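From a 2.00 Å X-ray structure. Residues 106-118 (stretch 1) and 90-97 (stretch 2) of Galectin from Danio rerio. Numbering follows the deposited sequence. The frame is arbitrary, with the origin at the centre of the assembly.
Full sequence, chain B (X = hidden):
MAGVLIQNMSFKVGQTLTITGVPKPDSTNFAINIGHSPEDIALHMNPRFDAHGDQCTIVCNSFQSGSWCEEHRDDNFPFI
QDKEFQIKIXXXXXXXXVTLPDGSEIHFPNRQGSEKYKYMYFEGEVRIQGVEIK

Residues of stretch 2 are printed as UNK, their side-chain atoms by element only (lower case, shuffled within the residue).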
# COMPACT_ATOMS: atom_id res chain seq x y z
N ILE B 106 7.24 4.24 -20.67
CA ILE B 106 8.70 4.13 -20.43
C ILE B 106 9.02 2.64 -20.40
O ILE B 106 8.30 1.91 -19.69
CB ILE B 106 9.13 4.79 -19.10
CG1 ILE B 106 8.73 6.26 -19.04
CG2 ILE B 106 10.62 4.61 -18.86
CD1 ILE B 106 8.94 6.90 -17.68
N HIS B 107 10.06 2.22 -21.12
CA HIS B 107 10.57 0.83 -21.12
C HIS B 107 11.88 0.88 -20.35
O HIS B 107 12.72 1.66 -20.74
CB HIS B 107 10.78 0.33 -22.56
CG HIS B 107 9.51 0.17 -23.32
ND1 HIS B 107 8.74 1.25 -23.74
CD2 HIS B 107 8.85 -0.94 -23.73
CE1 HIS B 107 7.67 0.81 -24.37
NE2 HIS B 107 7.70 -0.54 -24.37
N PHE B 108 12.01 0.14 -19.26
CA PHE B 108 13.27 0.06 -18.48
C PHE B 108 13.59 -1.41 -18.25
O PHE B 108 12.73 -2.15 -17.80
CB PHE B 108 13.16 0.84 -17.17
CG PHE B 108 14.45 0.79 -16.37
CD1 PHE B 108 15.47 1.69 -16.62
CD2 PHE B 108 14.66 -0.20 -15.44
CE1 PHE B 108 16.67 1.59 -15.93
CE2 PHE B 108 15.86 -0.28 -14.74
CZ PHE B 108 16.86 0.61 -14.99
N PRO B 109 14.81 -1.89 -18.59
CA PRO B 109 15.12 -3.29 -18.40
C PRO B 109 15.07 -3.73 -16.94
O PRO B 109 15.52 -3.03 -16.03
CB PRO B 109 16.53 -3.44 -18.99
CG PRO B 109 17.12 -2.07 -18.81
CD PRO B 109 15.96 -1.14 -19.11
N ASN B 110 14.54 -4.94 -16.75
CA ASN B 110 14.59 -5.69 -15.48
C ASN B 110 15.95 -6.38 -15.38
O ASN B 110 15.99 -7.63 -15.47
CB ASN B 110 13.42 -6.66 -15.39
CG ASN B 110 13.30 -7.34 -14.05
OD1 ASN B 110 12.58 -8.34 -13.94
ND2 ASN B 110 14.01 -6.85 -13.04
N ARG B 111 17.01 -5.61 -15.10
CA ARG B 111 18.41 -6.10 -15.01
C ARG B 111 18.56 -7.10 -13.86
O ARG B 111 19.31 -8.07 -14.04
CB ARG B 111 19.41 -4.97 -14.80
CG ARG B 111 19.37 -3.91 -15.89
CD ARG B 111 19.93 -2.61 -15.37
NE ARG B 111 20.14 -1.62 -16.40
CZ ARG B 111 20.31 -0.32 -16.17
NH1 ARG B 111 20.25 0.16 -14.95
NH2 ARG B 111 20.49 0.50 -17.19
N GLN B 112 17.87 -6.88 -12.73
CA GLN B 112 17.92 -7.80 -11.57
C GLN B 112 17.37 -9.16 -11.98
O GLN B 112 17.81 -10.14 -11.43
CB GLN B 112 17.25 -7.18 -10.34
CG GLN B 112 17.20 -8.08 -9.09
CD GLN B 112 18.53 -8.30 -8.39
OE1 GLN B 112 18.64 -9.10 -7.46
NE2 GLN B 112 19.54 -7.58 -8.82
N GLY B 113 16.41 -9.22 -12.91
CA GLY B 113 15.96 -10.47 -13.54
C GLY B 113 14.89 -11.22 -12.76
O GLY B 113 14.37 -12.21 -13.32
N SER B 114 14.55 -10.81 -11.53
CA SER B 114 13.61 -11.59 -10.68
C SER B 114 12.20 -11.45 -11.26
O SER B 114 11.95 -10.49 -12.02
CB SER B 114 13.68 -11.22 -9.23
OG SER B 114 15.03 -11.09 -8.80
N GLU B 115 11.34 -12.43 -10.96
CA GLU B 115 9.90 -12.47 -11.34
C GLU B 115 9.01 -12.03 -10.18
O GLU B 115 7.79 -11.95 -10.39
CB GLU B 115 9.53 -13.89 -11.80
CG GLU B 115 10.08 -14.20 -13.19
CD GLU B 115 10.03 -15.67 -13.58
OE1 GLU B 115 8.91 -16.15 -13.84
OE2 GLU B 115 11.10 -16.32 -13.61
N LYS B 116 9.58 -11.73 -9.00
CA LYS B 116 8.80 -11.26 -7.83
C LYS B 116 9.62 -10.29 -6.99
O LYS B 116 10.74 -10.62 -6.65
CB LYS B 116 8.38 -12.47 -6.99
CG LYS B 116 7.35 -12.19 -5.91
CD LYS B 116 6.83 -13.45 -5.24
CE LYS B 116 7.89 -14.15 -4.40
NZ LYS B 116 7.45 -15.52 -4.03
N TYR B 117 9.00 -9.16 -6.61
CA TYR B 117 9.59 -8.09 -5.77
C TYR B 117 8.64 -7.79 -4.60
O TYR B 117 7.46 -7.55 -4.84
CB TYR B 117 9.85 -6.87 -6.66
CG TYR B 117 10.92 -7.12 -7.69
CD1 TYR B 117 12.20 -7.42 -7.29
CD2 TYR B 117 10.64 -7.08 -9.05
CE1 TYR B 117 13.21 -7.66 -8.21
CE2 TYR B 117 11.65 -7.31 -9.99
CZ TYR B 117 12.93 -7.61 -9.57
OH TYR B 117 13.95 -7.87 -10.44
N LYS B 118 9.15 -7.82 -3.37
CA LYS B 118 8.36 -7.69 -2.12
C LYS B 118 8.81 -6.44 -1.33
O LYS B 118 8.33 -6.25 -0.17
CB LYS B 118 8.47 -8.99 -1.33
CG LYS B 118 7.78 -10.17 -2.03
CD LYS B 118 8.11 -11.54 -1.47
CE LYS B 118 8.07 -11.60 0.04
NZ LYS B 118 8.20 -13.00 0.51
N UNK B 90 3.76 -2.54 -15.36
CA UNK B 90 3.72 -3.96 -15.73
C UNK B 90 5.17 -4.46 -15.83
O UNK B 90 6.02 -3.70 -16.32
c UNK B 90 3.02 -4.10 -17.09
o UNK B 90 1.75 -3.45 -16.98
c UNK B 90 2.84 -5.54 -17.48
N UNK B 91 5.46 -5.70 -15.48
CA UNK B 91 6.80 -6.22 -15.86
C UNK B 91 6.78 -7.69 -16.24
O UNK B 91 5.85 -8.44 -15.92
c UNK B 91 8.93 -7.73 -13.34
c UNK B 91 6.83 -7.71 -11.55
c UNK B 91 6.80 -6.90 -12.68
c UNK B 91 7.85 -5.98 -14.77
c UNK B 91 8.96 -8.54 -12.21
c UNK B 91 7.91 -8.53 -11.32
c UNK B 91 7.84 -6.92 -13.60
N UNK B 92 7.86 -8.02 -16.92
CA UNK B 92 8.21 -9.34 -17.47
C UNK B 92 9.61 -9.60 -16.96
O UNK B 92 10.21 -8.64 -16.44
c UNK B 92 8.10 -9.31 -19.01
c UNK B 92 6.72 -8.96 -19.51
o UNK B 92 9.02 -8.31 -19.46
N UNK B 93 10.14 -10.81 -17.15
CA UNK B 93 11.56 -11.12 -16.84
C UNK B 93 12.45 -10.06 -17.50
O UNK B 93 13.52 -9.74 -16.95
c UNK B 93 11.97 -12.50 -17.37
o UNK B 93 11.84 -14.54 -16.14
n UNK B 93 9.90 -13.63 -16.81
c UNK B 93 11.22 -13.64 -16.72
N UNK B 94 12.04 -9.55 -18.67
CA UNK B 94 12.90 -8.69 -19.54
C UNK B 94 12.80 -7.22 -19.09
O UNK B 94 13.86 -6.55 -19.03
o UNK B 94 10.50 -10.88 -20.95
c UNK B 94 11.68 -11.26 -21.15
o UNK B 94 12.06 -12.43 -21.00
c UNK B 94 12.72 -10.24 -21.58
c UNK B 94 12.52 -8.83 -21.01
N UNK B 95 11.62 -6.67 -18.84
CA UNK B 95 11.57 -5.19 -18.60
C UNK B 95 10.33 -4.75 -17.82
O UNK B 95 9.35 -5.52 -17.71
o UNK B 95 9.56 -3.55 -22.70
c UNK B 95 10.57 -4.49 -20.84
c UNK B 95 10.61 -3.64 -22.10
o UNK B 95 11.69 -3.13 -22.54
c UNK B 95 11.74 -4.41 -19.91
N UNK B 96 10.42 -3.55 -17.24
CA UNK B 96 9.28 -2.82 -16.67
C UNK B 96 8.66 -1.96 -17.76
O UNK B 96 9.39 -1.30 -18.52
c UNK B 96 11.39 -4.12 -12.27
c UNK B 96 10.30 -2.69 -14.38
c UNK B 96 9.72 -1.92 -15.51
c UNK B 96 9.49 -3.15 -13.35
c UNK B 96 10.04 -3.84 -12.28
c UNK B 96 12.20 -3.70 -13.30
c UNK B 96 11.66 -3.00 -14.36
N UNK B 97 7.34 -1.95 -17.80
CA UNK B 97 6.58 -1.04 -18.71
C UNK B 97 5.79 -0.09 -17.83
O UNK B 97 4.80 -0.51 -17.26
c UNK B 97 6.12 -0.42 -21.65
c UNK B 97 5.67 -1.85 -19.64
c UNK B 97 5.05 -1.07 -20.80
c UNK B 97 4.05 -0.03 -20.31

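Position 90 carries three side-chain atoms, one carbon bearing an oxygen and a second carbon, and none of them reaches stretch 1. Branching at CB with a hydroxyl identifies Thr 90, a residue at ease in a strand; its backbone pairs in both directions with position 97.

Position 91 has one carbon followed by a ring of six carbons with no heteroatom. The side chain points toward stretch 1 and fits beneath the loop, with ring carbons close to Ser 114 O, Glu 115 O and Tyr 117 CE2. It is Phe 91. Its CZ lies 3.5 Å from Glu 115 O and its CE2 3.7 Å from Tyr 117 CE2. The two aromatic rings meet obliquely, with planes at 36°. Near the plane of the Phe 91 ring, at its edge, lies Ser 114 O, 3.6 Å from Phe 91 CE2, where polarized ring hydrogens suit a carbonyl oxygen.

Position 92 again shows one carbon bearing an oxygen and a carbon, now pointing away from stretch 1. This is Thr 92, and its hydroxyl works locally: Thr 92 OG1 accepts a hydrogen bond from the backbone N of position 95 (3.1 Å), tying the turn together.

Position 93 has two carbons, the second carrying one oxygen and one nitrogen. The side chain starts sideways but its end comes nearer to the carboxylate of Glu 115, while the backbone O lies 4.3 Å from Gly 113 CA. The amide is that of Asn 93, partly exposed in the loop between the strands, where a polar group is at ease.

Position 94 has three carbons, the third with two oxygens. The side chain points away from stretch 1 and is exposed, as suits a charged group, so the contact depends on the backbone. This is Glu 94, whose O accepts a hydrogen bond from Asn 110 N (2.9 Å).

Position 95 has the same composition, three carbons ending in two oxygens. Its extended chain runs beside His 107, and its CB lies 3.2 Å from Phe 108 O. It is Glu 95, partly exposed, so its carboxylate need not be buried.

Position 96 is one carbon and a six-carbon ring, buried on the same face as Phe 108, with ring carbons near Phe 108 CD2 and Tyr 117 CE2. Hence Phe 96: its CD1 is 4.2 Å from Phe 108 CD2 and its CZ 3.9 Å from Tyr 117 CE2. A flat, apolar ring fills this space without leaving a polar group unsatisfied.

Position 97 has four carbons, forked at the second, and on the face shared with His 107 a terminal carbon sits over the imidazole. This is Leu 97; its CD2 lies 3.3 Å from the ring centroid, a CH-pi contact made by one methyl of the fork.

The contact joins an antiparallel ladder to an aromatic cluster. Phe 96 N donates to Phe 108 O (2.8 Å), and Phe 108 N donates to Phe 96 O (3.1 Å), setting the register. The bond from Asn 110 N to Glu 94 O extends the pairing past Pro 109, whose nitrogen has no hydrogen to donate. Alternation then places Phe 96 with Phe 108 in the interior and Leu 97 with His 107 on the other face, while Phe 91 and Tyr 117 pack the loop against the sheet.

Stretch 2 90-97: TFTNEEFL
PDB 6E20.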